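Local coordinates for protein histone-lysine N-methyltransferase SETMAR (Homo sapiens, PDB 3BO5) that dimethylates a lysine of histone H3 using S-adenosyl-L-methionine through its SET domain, and takes part in DNA double-strand break repair, at residues R118-V130 and L140-E154. The protein carries 2 engineered substitutions. Residues are numbered along the deposited sequence; the frame is centred on the assembly and turned at random.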
ATOM      1  N   ARG A 118      -6.445 -12.454   9.626  1.00 13.49           N
ATOM      2  CA  ARG A 118      -7.250 -11.425   8.903  1.00 13.81           C
ATOM      3  C   ARG A 118      -6.822 -10.106   9.489  1.00 14.46           C
ATOM      4  O   ARG A 118      -7.130  -9.826  10.663  1.00 16.95           O
ATOM      5  CB  ARG A 118      -8.760 -11.645   9.121  1.00 14.55           C
ATOM      6  CG  ARG A 118      -9.222 -13.025   8.680  1.00 15.26           C
ATOM      7  CD  ARG A 118     -10.639 -13.192   9.082  1.00 15.27           C
ATOM      8  NE  ARG A 118     -11.254 -14.480   8.674  1.00 15.57           N
ATOM      9  CZ  ARG A 118     -11.757 -14.744   7.490  1.00 16.26           C
ATOM     10  NH1 ARG A 118     -11.620 -13.894   6.489  1.00 15.60           N
ATOM     11  NH2 ARG A 118     -12.371 -15.945   7.302  1.00 16.43           N
ATOM     12  N   VAL A 119      -6.080  -9.330   8.715  1.00 13.31           N
ATOM     13  CA  VAL A 119      -5.509  -8.046   9.206  1.00 13.75           C
ATOM     14  C   VAL A 119      -5.689  -7.011   8.115  1.00 12.91           C
ATOM     15  O   VAL A 119      -6.495  -6.098   8.320  1.00 14.39           O
ATOM     16  CB  VAL A 119      -4.060  -8.151   9.659  1.00 15.15           C
ATOM     17  CG1 VAL A 119      -3.408  -6.792   9.853  1.00 15.39           C
ATOM     18  CG2 VAL A 119      -4.008  -8.969  10.927  1.00 15.27           C
ATOM     19  N   VAL A 120      -5.017  -7.121   6.963  1.00 11.88           N
ATOM     20  CA  VAL A 120      -5.190  -6.057   5.929  1.00 13.02           C
ATOM     21  C   VAL A 120      -6.661  -5.884   5.573  1.00 13.44           C
ATOM     22  O   VAL A 120      -7.203  -4.774   5.389  1.00 13.51           O
ATOM     23  CB  VAL A 120      -4.387  -6.451   4.728  1.00 11.74           C
ATOM     24  CG1 VAL A 120      -4.629  -5.519   3.514  1.00 11.10           C
ATOM     25  CG2 VAL A 120      -2.887  -6.478   5.123  1.00 13.05           C
ATOM     26  N   GLN A 121      -7.345  -7.025   5.525  1.00 13.50           N
ATOM     27  CA  GLN A 121      -8.764  -6.995   5.179  1.00 14.24           C
ATOM     28  C   GLN A 121      -9.669  -6.170   6.073  1.00 14.89           C
ATOM     29  O   GLN A 121     -10.765  -5.780   5.613  1.00 17.27           O
ATOM     30  CB  GLN A 121      -9.291  -8.444   5.076  1.00 13.53           C
ATOM     31  CG  GLN A 121      -9.418  -9.169   6.351  1.00 13.92           C
ATOM     32  CD  GLN A 121      -9.583 -10.628   6.077  1.00 14.05           C
ATOM     33  OE1 GLN A 121     -10.679 -11.165   6.245  1.00 15.61           O
ATOM     34  NE2 GLN A 121      -8.492 -11.298   5.680  1.00 12.93           N
ATOM     35  N   LYS A 122      -9.261  -5.993   7.341  1.00 13.93           N
ATOM     36  CA  LYS A 122     -10.015  -5.242   8.337  0.50 15.25           C
ATOM     37  C   LYS A 122     -10.017  -3.735   8.076  1.00 15.60           C
ATOM     38  O   LYS A 122     -10.791  -3.028   8.686  1.00 17.60           O
ATOM     39  CB  LYS A 122      -9.443  -5.511   9.737  0.50 15.32           C
ATOM     40  CG  LYS A 122      -9.673  -6.939  10.244  0.50 18.97           C
ATOM     41  CD  LYS A 122     -11.083  -7.414   9.902  0.50 22.15           C
ATOM     42  CE  LYS A 122     -11.432  -8.604  10.781  0.50 23.09           C
ATOM     43  NZ  LYS A 122     -12.385  -9.584  10.142  0.50 25.46           N
ATOM     44  N   GLY A 123      -9.098  -3.259   7.249  1.00 13.84           N
ATOM     45  CA  GLY A 123      -9.083  -1.826   6.887  1.00 14.16           C
ATOM     46  C   GLY A 123      -8.343  -0.938   7.856  1.00 14.22           C
ATOM     47  O   GLY A 123      -7.528  -1.436   8.695  1.00 14.13           O
ATOM     48  N   LEU A 124      -8.607   0.356   7.731  1.00 12.94           N
ATOM     49  CA  LEU A 124      -7.824   1.363   8.500  1.00 12.84           C
ATOM     50  C   LEU A 124      -8.151   1.256   9.950  1.00 14.39           C
ATOM     51  O   LEU A 124      -9.328   1.094  10.314  1.00 13.98           O
ATOM     52  CB  LEU A 124      -8.145   2.810   8.053  1.00 13.48           C
ATOM     53  CG  LEU A 124      -7.905   3.068   6.579  1.00 16.01           C
ATOM     54  CD1 LEU A 124      -7.898   4.562   6.392  1.00 19.29           C
ATOM     55  CD2 LEU A 124      -6.566   2.484   6.053  1.00 16.31           C
ATOM     56  N   GLN A 125      -7.127   1.429  10.776  1.00 11.61           N
ATOM     57  CA  GLN A 125      -7.322   1.342  12.253  1.00 13.18           C
ATOM     58  C   GLN A 125      -6.825   2.563  12.974  1.00 15.28           C
ATOM     59  O   GLN A 125      -6.873   2.611  14.236  1.00 17.25           O
ATOM     60  CB  GLN A 125      -6.628   0.115  12.792  1.00 13.43           C
ATOM     61  CG  GLN A 125      -7.118  -1.184  12.104  1.00 14.73           C
ATOM     62  CD  GLN A 125      -8.559  -1.473  12.411  1.00 15.74           C
ATOM     63  OE1 GLN A 125      -8.983  -1.230  13.540  1.00 20.07           O
ATOM     64  NE2 GLN A 125      -9.255  -2.166  11.516  1.00 18.39           N
ATOM     65  N   PHE A 126      -6.317   3.525  12.210  1.00 14.57           N
ATOM     66  CA  PHE A 126      -5.815   4.798  12.787  1.00 13.95           C
ATOM     67  C   PHE A 126      -6.394   5.971  12.047  1.00 15.47           C
ATOM     68  O   PHE A 126      -6.816   5.828  10.909  1.00 13.95           O
ATOM     69  CB  PHE A 126      -4.292   4.840  12.707  1.00 13.52           C
ATOM     70  CG  PHE A 126      -3.625   3.667  13.390  1.00 12.17           C
ATOM     71  CD1 PHE A 126      -3.506   3.692  14.805  1.00 15.34           C
ATOM     72  CD2 PHE A 126      -3.183   2.560  12.669  1.00 15.36           C
ATOM     73  CE1 PHE A 126      -2.922   2.591  15.474  1.00 14.67           C
ATOM     74  CE2 PHE A 126      -2.595   1.487  13.263  1.00 16.84           C
ATOM     75  CZ  PHE A 126      -2.474   1.464  14.694  1.00 16.11           C
ATOM     76  N   HIS A 127      -6.362   7.142  12.700  1.00 14.90           N
ATOM     77  CA  HIS A 127      -6.808   8.366  12.087  1.00 13.88           C
ATOM     78  C   HIS A 127      -5.612   9.027  11.407  1.00 13.61           C
ATOM     79  O   HIS A 127      -4.658   9.432  12.095  1.00 15.37           O
ATOM     80  CB  HIS A 127      -7.372   9.270  13.184  1.00 15.63           C
ATOM     81  CG  HIS A 127      -8.649   8.759  13.752  1.00 15.99           C
ATOM     82  ND1 HIS A 127      -8.687   7.806  14.742  1.00 18.01           N
ATOM     83  CD2 HIS A 127      -9.935   9.062  13.451  1.00 19.53           C
ATOM     84  CE1 HIS A 127      -9.952   7.545  15.041  1.00 17.89           C
ATOM     85  NE2 HIS A 127     -10.725   8.278  14.270  1.00 19.01           N
ATOM     86  N   PHE A 128      -5.741   9.161  10.101  1.00 14.09           N
ATOM     87  CA  PHE A 128      -4.729   9.823   9.310  1.00 12.65           C
ATOM     88  C   PHE A 128      -5.177  11.159   8.872  1.00 13.82           C
ATOM     89  O   PHE A 128      -6.349  11.499   9.041  1.00 13.52           O
ATOM     90  CB  PHE A 128      -4.458   8.983   8.062  1.00 12.94           C
ATOM     91  CG  PHE A 128      -4.073   7.576   8.408  1.00 12.89           C
ATOM     92  CD1 PHE A 128      -2.953   7.298   9.157  1.00 13.77           C
ATOM     93  CD2 PHE A 128      -4.807   6.500   7.897  1.00 16.57           C
ATOM     94  CE1 PHE A 128      -2.587   5.988   9.511  1.00 14.62           C
ATOM     95  CE2 PHE A 128      -4.436   5.178   8.243  1.00 16.30           C
ATOM     96  CZ  PHE A 128      -3.333   4.921   9.054  1.00 14.49           C
ATOM     97  N   GLN A 129      -4.262  11.940   8.293  1.00 12.81           N
ATOM     98  CA  GLN A 129      -4.585  13.290   7.825  1.00 13.32           C
ATOM     99  C   GLN A 129      -3.740  13.564   6.607  1.00 12.82           C
ATOM    100  O   GLN A 129      -2.512  13.296   6.643  1.00 13.00           O
ATOM    101  CB  GLN A 129      -4.294  14.283   8.949  1.00 13.63           C
ATOM    102  CG  GLN A 129      -4.689  15.678   8.674  1.00 14.10           C
ATOM    103  CD  GLN A 129      -4.094  16.634   9.690  1.00 17.46           C
ATOM    104  OE1 GLN A 129      -2.915  16.930   9.658  1.00 16.86           O
ATOM    105  NE2 GLN A 129      -4.911  17.066  10.653  1.00 18.34           N
ATOM    106  N   VAL A 130      -4.394  14.012   5.554  1.00 12.68           N
ATOM    107  CA  VAL A 130      -3.629  14.419   4.350  1.00 13.58           C
ATOM    108  C   VAL A 130      -3.236  15.840   4.661  1.00 14.37           C
ATOM    109  O   VAL A 130      -4.075  16.683   5.087  1.00 14.87           O
ATOM    110  CB  VAL A 130      -4.505  14.346   3.139  1.00 14.36           C
ATOM    111  CG1 VAL A 130      -3.807  14.935   1.963  1.00 17.81           C
ATOM    112  CG2 VAL A 130      -4.873  12.928   2.888  1.00 16.80           C
ATOM    113  N   LEU A 140       0.776  12.280   3.747  1.00 11.58           N
ATOM    114  CA  LEU A 140      -0.141  11.602   4.718  1.00 11.50           C
ATOM    115  C   LEU A 140       0.619  11.507   6.011  1.00 12.30           C
ATOM    116  O   LEU A 140       1.787  11.058   6.052  1.00 12.45           O
ATOM    117  CB  LEU A 140      -0.513  10.223   4.202  1.00 12.07           C
ATOM    118  CG  LEU A 140      -1.668   9.569   4.967  1.00 12.66           C
ATOM    119  CD1 LEU A 140      -2.938  10.310   4.630  1.00 12.76           C
ATOM    120  CD2 LEU A 140      -1.779   8.092   4.557  1.00 13.98           C
ATOM    121  N   ARG A 141      -0.063  11.893   7.098  1.00 12.76           N
ATOM    122  CA  ARG A 141       0.542  11.656   8.406  1.00 12.46           C
ATOM    123  C   ARG A 141      -0.474  10.990   9.327  1.00 12.49           C
ATOM    124  O   ARG A 141      -1.635  10.991   9.062  1.00 12.85           O
ATOM    125  CB  ARG A 141       1.115  12.956   9.034  1.00 12.94           C
ATOM    126  CG  ARG A 141       0.035  13.996   9.337  1.00 12.82           C
ATOM    127  CD  ARG A 141       0.719  15.274   9.871  1.00 13.89           C
ATOM    128  NE  ARG A 141      -0.231  16.383   9.852  1.00 15.44           N
ATOM    129  CZ  ARG A 141       0.153  17.661   9.992  1.00 15.82           C
ATOM    130  NH1 ARG A 141       1.465  17.938  10.154  1.00 19.13           N
ATOM    131  NH2 ARG A 141      -0.721  18.646   9.996  1.00 20.18           N
ATOM    132  N   THR A 142       0.061  10.364  10.358  1.00 11.77           N
ATOM    133  CA  THR A 142      -0.825   9.807  11.356  1.00 11.60           C
ATOM    134  C   THR A 142      -1.126  10.876  12.423  1.00 13.54           C
ATOM    135  O   THR A 142      -0.258  11.684  12.799  1.00 13.79           O
ATOM    136  CB  THR A 142      -0.232   8.556  11.963  1.00 13.67           C
ATOM    137  OG1 THR A 142      -1.166   8.050  12.916  1.00 13.98           O
ATOM    138  CG2 THR A 142       1.108   8.787  12.672  1.00 13.15           C
ATOM    139  N   LEU A 143      -2.345  10.849  12.934  1.00 13.38           N
ATOM    140  CA  LEU A 143      -2.655  11.731  14.059  1.00 13.43           C
ATOM    141  C   LEU A 143      -2.569  10.975  15.343  1.00 14.47           C
ATOM    142  O   LEU A 143      -2.869  11.560  16.420  1.00 16.90           O
ATOM    143  CB  LEU A 143      -4.078  12.297  13.934  1.00 14.64           C
ATOM    144  CG  LEU A 143      -4.315  13.137  12.713  1.00 16.55           C
ATOM    145  CD1 LEU A 143      -5.795  13.588  12.565  1.00 21.11           C
ATOM    146  CD2 LEU A 143      -3.353  14.285  12.666  1.00 18.90           C
ATOM    147  N   GLU A 144      -2.159   9.735  15.281  1.00 15.14           N
ATOM    148  CA  GLU A 144      -1.975   8.964  16.504  1.00 17.14           C
ATOM    149  C   GLU A 144      -0.844   7.983  16.477  1.00 16.38           C
ATOM    150  O   GLU A 144      -0.290   7.665  15.424  1.00 16.04           O
ATOM    151  CB  GLU A 144      -3.249   8.262  16.846  1.00 19.67           C
ATOM    152  CG  GLU A 144      -3.827   7.451  15.788  1.00 21.19           C
ATOM    153  CD  GLU A 144      -5.199   6.869  16.200  1.00 25.40           C
ATOM    154  OE1 GLU A 144      -6.163   6.985  15.429  1.00 21.15           O
ATOM    155  OE2 GLU A 144      -5.331   6.391  17.363  1.00 30.46           O
ATOM    156  N   PHE A 145      -0.446   7.505  17.657  1.00 16.22           N
ATOM    157  CA  PHE A 145       0.659   6.614  17.735  1.00 16.07           C
ATOM    158  C   PHE A 145       0.355   5.322  16.970  1.00 16.36           C
ATOM    159  O   PHE A 145      -0.694   4.742  17.162  1.00 15.83           O
ATOM    160  CB  PHE A 145       0.912   6.240  19.194  1.00 17.57           C
ATOM    161  CG  PHE A 145       2.177   5.515  19.399  1.00 17.36           C
ATOM    162  CD1 PHE A 145       3.394   6.201  19.460  1.00 21.24           C
ATOM    163  CD2 PHE A 145       2.174   4.159  19.596  1.00 19.70           C
ATOM    164  CE1 PHE A 145       4.584   5.501  19.648  1.00 22.72           C
ATOM    165  CE2 PHE A 145       3.375   3.459  19.830  1.00 22.29           C
ATOM    166  CZ  PHE A 145       4.572   4.130  19.832  1.00 21.89           C
ATOM    167  N   ILE A 146       1.305   4.849  16.163  1.00 14.82           N
ATOM    168  CA  ILE A 146       1.174   3.547  15.533  1.00 13.38           C
ATOM    169  C   ILE A 146       2.330   2.629  15.965  1.00 13.86           C
ATOM    170  O   ILE A 146       3.465   2.863  15.638  1.00 13.81           O
ATOM    171  CB  ILE A 146       1.211   3.713  14.002  1.00 11.46           C
ATOM    172  CG1 ILE A 146       0.066   4.609  13.539  1.00 13.56           C
ATOM    173  CG2 ILE A 146       1.069   2.255  13.332  1.00 13.01           C
ATOM    174  CD1 ILE A 146       0.104   4.939  12.023  1.00 14.52           C
ATOM    175  N   PRO A 147       2.020   1.555  16.676  1.00 15.00           N
ATOM    176  CA  PRO A 147       3.040   0.574  17.051  1.00 15.36           C
ATOM    177  C   PRO A 147       3.683  -0.070  15.863  1.00 15.05           C
ATOM    178  O   PRO A 147       3.017  -0.387  14.876  1.00 14.93           O
ATOM    179  CB  PRO A 147       2.236  -0.485  17.849  1.00 15.87           C
ATOM    180  CG  PRO A 147       1.057   0.308  18.410  1.00 15.72           C
ATOM    181  CD  PRO A 147       0.689   1.215  17.207  1.00 16.20           C
ATOM    182  N   LYS A 148       4.969  -0.330  15.987  1.00 15.62           N
ATOM    183  CA  LYS A 148       5.742  -1.081  15.005  1.00 15.57           C
ATOM    184  C   LYS A 148       5.023  -2.343  14.613  1.00 14.07           C
ATOM    185  O   LYS A 148       4.577  -3.102  15.453  1.00 14.43           O
ATOM    186  CB  LYS A 148       7.051  -1.485  15.633  1.00 15.86           C
ATOM    187  CG  LYS A 148       7.967  -2.259  14.723  1.00 19.55           C
ATOM    188  CD  LYS A 148       9.357  -2.465  15.348  1.00 24.73           C
ATOM    189  CE  LYS A 148      10.203  -3.267  14.400  1.00 27.32           C
ATOM    190  NZ  LYS A 148      11.636  -3.312  14.816  1.00 34.60           N
ATOM    191  N   GLY A 149       4.920  -2.557  13.306  1.00 12.93           N
ATOM    192  CA  GLY A 149       4.332  -3.757  12.791  1.00 14.10           C
ATOM    193  C   GLY A 149       2.878  -3.652  12.434  1.00 13.47           C
ATOM    194  O   GLY A 149       2.367  -4.506  11.724  1.00 15.02           O
ATOM    195  N   ARG A 150       2.199  -2.630  12.904  1.00 14.21           N
ATOM    196  CA  ARG A 150       0.768  -2.492  12.672  1.00 13.06           C
ATOM    197  C   ARG A 150       0.464  -2.110  11.217  1.00 13.56           C
ATOM    198  O   ARG A 150       1.240  -1.389  10.554  1.00 13.54           O
ATOM    199  CB  ARG A 150       0.177  -1.445  13.609  1.00 14.22           C
ATOM    200  CG  ARG A 150       0.022  -2.042  15.034  1.00 13.06           C
ATOM    201  CD  ARG A 150      -1.065  -3.151  15.171  1.00 14.53           C
ATOM    202  NE  ARG A 150      -2.388  -2.629  14.877  1.00 16.24           N
ATOM    203  CZ  ARG A 150      -3.110  -1.809  15.645  1.00 18.86           C
ATOM    204  NH1 ARG A 150      -2.681  -1.548  16.875  1.00 18.63           N
ATOM    205  NH2 ARG A 150      -4.269  -1.302  15.204  1.00 21.61           N
ATOM    206  N   PHE A 151      -0.647  -2.647  10.688  1.00 12.70           N
ATOM    207  CA  PHE A 151      -1.066  -2.300   9.334  1.00 11.00           C
ATOM    208  C   PHE A 151      -1.489  -0.868   9.330  1.00 12.35           C
ATOM    209  O   PHE A 151      -2.287  -0.423  10.165  1.00 12.40           O
ATOM    210  CB  PHE A 151      -2.288  -3.190   8.949  1.00 11.88           C
ATOM    211  CG  PHE A 151      -2.936  -2.770   7.656  1.00 10.66           C
ATOM    212  CD1 PHE A 151      -2.196  -2.905   6.453  1.00 13.02           C
ATOM    213  CD2 PHE A 151      -4.226  -2.248   7.647  1.00 11.05           C
ATOM    214  CE1 PHE A 151      -2.805  -2.485   5.174  1.00 12.63           C
ATOM    215  CE2 PHE A 151      -4.801  -1.813   6.427  1.00 10.99           C
ATOM    216  CZ  PHE A 151      -4.098  -1.962   5.193  1.00 11.90           C
ATOM    217  N   VAL A 152      -1.021  -0.168   8.321  1.00 10.87           N
ATOM    218  CA  VAL A 152      -1.298   1.249   8.200  1.00 11.52           C
ATOM    219  C   VAL A 152      -2.337   1.528   7.098  1.00 12.04           C
ATOM    220  O   VAL A 152      -3.439   1.970   7.357  1.00 13.04           O
ATOM    221  CB  VAL A 152      -0.001   2.015   7.966  1.00  9.83           C
ATOM    222  CG1 VAL A 152      -0.265   3.493   7.682  1.00 12.10           C
ATOM    223  CG2 VAL A 152       0.803   1.946   9.305  1.00 12.45           C
ATOM    224  N   CYS A 153      -1.972   1.181   5.864  1.00 12.58           N
ATOM    225  CA  CYS A 153      -2.958   1.334   4.789  1.00 11.48           C
ATOM    226  C   CYS A 153      -2.489   0.567   3.563  1.00 11.74           C
ATOM    227  O   CYS A 153      -1.333   0.194   3.473  1.00 13.47           O
ATOM    228  CB  CYS A 153      -3.222   2.815   4.435  1.00 12.90           C
ATOM    229  SG  CYS A 153      -1.769   3.630   3.735  1.00 12.40           S
ATOM    230  N   GLU A 154      -3.428   0.318   2.648  1.00 12.68           N
ATOM    231  CA  GLU A 154      -3.005  -0.169   1.299  1.00 11.91           C
ATOM    232  C   GLU A 154      -2.588   0.965   0.409  1.00 10.81           C
ATOM    233  O   GLU A 154      -2.853   2.121   0.638  1.00 11.99           O
ATOM    234  CB  GLU A 154      -4.177  -0.863   0.558  1.00 12.29           C
ATOM    235  CG  GLU A 154      -4.570  -2.119   1.179  1.00 16.09           C
ATOM    236  CD  GLU A 154      -5.731  -2.769   0.403  1.00 15.36           C
ATOM    237  OE1 GLU A 154      -6.617  -3.299   1.079  1.00 17.05           O
ATOM    238  OE2 GLU A 154      -5.760  -2.733  -0.884  1.00 15.75           O
TER
HETATM  239  O   HOH W   1      -7.008  -2.554   3.649  1.00 18.50           O
HETATM  240  O   HOH W   2      -4.495   1.346   9.755  1.00 15.06           O
HETATM  241  O   HOH W   3      -5.830   0.883  16.326  1.00 26.02           O
HETATM  242  O   HOH W   4      -7.360   4.354  16.189  1.00 32.63           O
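Gln129 sets CG anti to its backbone N (chi1 -175°) and runs out extended, while Arg141 turns CG between its own N and carbonyl carbon (chi1 64°), and the two ends meet on the sheet face that both side chains share. Arg141 NE and NH2 both donate to Gln129 OE1, at 2.7 and 2.8 Å, and the oxygen lies in the guanidinium plane. Backbone bonds between Gln129 and Arg141 join strands 128-130 and 140-142 as the antiparallel hairpin beside the S-adenosyl-L-homocysteine site. A leucine in place of Arg141 would probably leave Gln129 OE1 without its two donors and its amide free to turn. At the open end of the hairpin, just before strand 128-130 and just after strand 140-142, Glu144 OE1 accepts from His127 N and His127 ND1, each 2.7 Å away, the latter bond in the imidazole plane. Ile146 CG1 sits over the centre of the Phe126 ring, 3.8 Å from its centroid, a CH-pi contact; Phe126 CZ lies 3.3 Å from Arg150 NH2, over one guanidinium face. Farther back, Val120 CA lies over the centre of one Phe151 ring face, another CH-pi contact. The two N-H groups converging on one carboxylate oxygen would be expected to stabilise the negative charge of Glu144, and the in-plane ND1 bond probably fixes the imidazole's rotation.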